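Local coordinates for protein transketolase (Campylobacter jejuni, PDB 3L84) that belongs to the transketolase family of thiamine diphosphate-dependent enzymes and is built as a dimer of three-domain subunits, at residues 130-135 with 378-383. Residues are numbered along the deposited sequence; the frame is centred on the assembly and turned at random. Where two conformers were deposited one is given.
Sequences AKKAQN and DFVEGK
Lys132 reaches from the helix into the loop 378-383 and gives its ammonium to two backbone carbonyls there. Its NZ lies 2.9 Å from Val380 O, with a C=O...N angle of 145° and a moderate tilt from the carbonyl plane. The second bond, NZ to Gly382 O, is equally short at 2.9 Å, but here the nitrogen sits well above the carbonyl plane and the angle closes to 108°. With CG anti to the backbone N (chi1 -176°) and a single bend at chi2, the lysine is otherwise extended, and its methylenes run past the same oxygens, CD 3.3 Å from Val380 O. Val380 sets CG2 against the backbone of Lys131, 3.5 Å from Lys131 O, while the CB atoms of Lys131 and Lys132 approach the Phe379 ring obliquely; Lys132 CB lies 4.0 Å from Phe379 CE2. Asn135 adds its CB, 4.2 Å from Val380 CG2. The contact joins the two domains of the thiamine diphosphate-binding fold within one subunit: helix 118-137 of the thiamine diphosphate binding domain, and a loop leading into strand 384-386 at the edge of the parallel sheet of the pyrimidine binding domain. A cis peptide between Phe379 and Val380 shapes the turn, which is closed by a backbone bond of 2.8 Å from Gly382 N to Asp378 O. Further out, Phe379 meets His170 edge-to-face, and Lys131 directs its ammonium away from the loop into a salt bridge with Asp173. Lys383 likewise turns from the helix, donating NZ to the carbonyls of Phe358 and Ala352.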
loop_
_atom_site.group_PDB
_atom_site.type_symbol
_atom_site.label_atom_id
_atom_site.label_comp_id
_atom_site.label_asym_id
_atom_site.label_seq_id
_atom_site.Cartn_x
_atom_site.Cartn_y
_atom_site.Cartn_z
ATOM N N ALA A 130 -16.855 -19.220 -0.779
ATOM C CA ALA A 130 -18.095 -19.973 -0.829
ATOM C C ALA A 130 -18.140 -20.832 -2.102
ATOM O O ALA A 130 -18.584 -21.979 -2.055
ATOM C CB ALA A 130 -19.276 -19.019 -0.807
ATOM N N LYS A 131 -17.716 -20.286 -3.245
ATOM C CA LYS A 131 -17.629 -21.122 -4.430
ATOM C C LYS A 131 -16.690 -22.312 -4.265
ATOM O O LYS A 131 -17.014 -23.428 -4.727
ATOM C CB LYS A 131 -17.233 -20.303 -5.658
ATOM C CG LYS A 131 -18.320 -19.359 -6.147
ATOM C CD LYS A 131 -19.606 -20.025 -6.592
ATOM C CE LYS A 131 -20.592 -19.030 -7.214
ATOM N NZ LYS A 131 -21.792 -19.702 -7.773
ATOM N N LYS A 132 -15.547 -22.117 -3.593
ATOM C CA LYS A 132 -14.664 -23.230 -3.348
ATOM C C LYS A 132 -15.271 -24.210 -2.349
ATOM O O LYS A 132 -15.168 -25.447 -2.522
ATOM C CB LYS A 132 -13.296 -22.755 -2.868
ATOM C CG LYS A 132 -12.275 -23.884 -2.677
ATOM C CD LYS A 132 -12.033 -24.668 -3.979
ATOM C CE LYS A 132 -11.093 -25.854 -3.805
ATOM N NZ LYS A 132 -10.954 -26.649 -5.053
ATOM N N ALA A 133 -15.945 -23.699 -1.332
ATOM C CA ALA A 133 -16.628 -24.560 -0.372
ATOM C C ALA A 133 -17.693 -25.406 -1.084
ATOM O O ALA A 133 -17.878 -26.590 -0.766
ATOM C CB ALA A 133 -17.261 -23.719 0.754
ATOM N N GLN A 134 -18.400 -24.811 -2.044
ATOM C CA GLN A 134 -19.420 -25.514 -2.840
ATOM C C GLN A 134 -18.740 -26.619 -3.680
ATOM O O GLN A 134 -19.258 -27.732 -3.819
ATOM C CB GLN A 134 -20.151 -24.517 -3.762
ATOM C CG GLN A 134 -21.424 -25.020 -4.418
ATOM C CD GLN A 134 -21.969 -24.045 -5.443
ATOM O OE1 GLN A 134 -21.857 -22.827 -5.288
ATOM N NE2 GLN A 134 -22.570 -24.572 -6.491
ATOM N N ASN A 135 -17.579 -26.308 -4.242
ATOM C CA ASN A 135 -16.798 -27.324 -4.969
ATOM C C ASN A 135 -16.445 -28.511 -4.077
ATOM O O ASN A 135 -16.516 -29.664 -4.506
ATOM C CB ASN A 135 -15.511 -26.710 -5.541
ATOM C CG ASN A 135 -14.599 -27.743 -6.175
ATOM O OD1 ASN A 135 -14.904 -28.245 -7.266
ATOM N ND2 ASN A 135 -13.534 -28.083 -5.495
ATOM N N ASP A 378 -6.468 -25.565 -10.984
ATOM C CA ASP A 378 -6.803 -24.142 -10.848
ATOM C C ASP A 378 -8.165 -23.944 -10.202
ATOM O O ASP A 378 -9.112 -24.713 -10.438
ATOM C CB ASP A 378 -6.836 -23.451 -12.229
ATOM C CG ASP A 378 -5.445 -23.250 -12.839
ATOM O OD1 ASP A 378 -4.428 -23.431 -12.143
ATOM O OD2 ASP A 378 -5.407 -22.937 -14.048
ATOM N N PHE A 379 -8.278 -22.884 -9.416
ATOM C CA PHE A 379 -9.567 -22.489 -8.848
ATOM C C PHE A 379 -10.594 -22.356 -9.961
ATOM O O PHE A 379 -10.254 -21.882 -11.031
ATOM C CB PHE A 379 -9.361 -21.141 -8.133
ATOM C CG PHE A 379 -10.622 -20.543 -7.517
ATOM C CD1 PHE A 379 -11.538 -19.872 -8.304
ATOM C CD2 PHE A 379 -10.901 -20.678 -6.143
ATOM C CE1 PHE A 379 -12.718 -19.347 -7.754
ATOM C CE2 PHE A 379 -12.084 -20.117 -5.604
ATOM C CZ PHE A 379 -12.967 -19.482 -6.413
ATOM N N VAL A 380 -11.841 -22.768 -9.783
ATOM C CA VAL A 380 -12.444 -23.259 -8.544
ATOM C C VAL A 380 -12.278 -24.754 -8.311
ATOM O O VAL A 380 -12.370 -25.218 -7.167
ATOM C CB VAL A 380 -13.968 -22.917 -8.529
ATOM C CG1 VAL A 380 -14.746 -23.855 -9.427
ATOM C CG2 VAL A 380 -14.489 -22.929 -7.086
ATOM N N GLU A 381 -12.013 -25.532 -9.349
ATOM C CA GLU A 381 -11.952 -26.987 -9.197
ATOM C C GLU A 381 -10.749 -27.455 -8.403
ATOM O O GLU A 381 -10.805 -28.461 -7.681
ATOM C CB GLU A 381 -11.962 -27.679 -10.567
ATOM C CG GLU A 381 -13.301 -27.583 -11.263
ATOM C CD GLU A 381 -13.500 -26.301 -12.037
ATOM O OE1 GLU A 381 -12.562 -25.473 -12.122
ATOM O OE2 GLU A 381 -14.627 -26.128 -12.560
ATOM N N GLY A 382 -9.668 -26.707 -8.531
ATOM C CA GLY A 382 -8.420 -26.979 -7.820
ATOM C C GLY A 382 -8.042 -25.945 -6.791
ATOM O O GLY A 382 -8.871 -25.148 -6.332
ATOM N N LYS A 383 -6.756 -25.945 -6.466
ATOM C CA LYS A 383 -6.234 -25.173 -5.357
ATOM C C LYS A 383 -5.466 -23.908 -5.727
ATOM O O LYS A 383 -5.288 -23.057 -4.867
ATOM C CB LYS A 383 -5.268 -26.027 -4.541
ATOM C CG LYS A 383 -5.919 -27.115 -3.712
ATOM C CD LYS A 383 -4.844 -27.679 -2.796
ATOM C CE LYS A 383 -5.329 -28.739 -1.863
ATOM N NZ LYS A 383 -5.502 -28.443 -0.436
#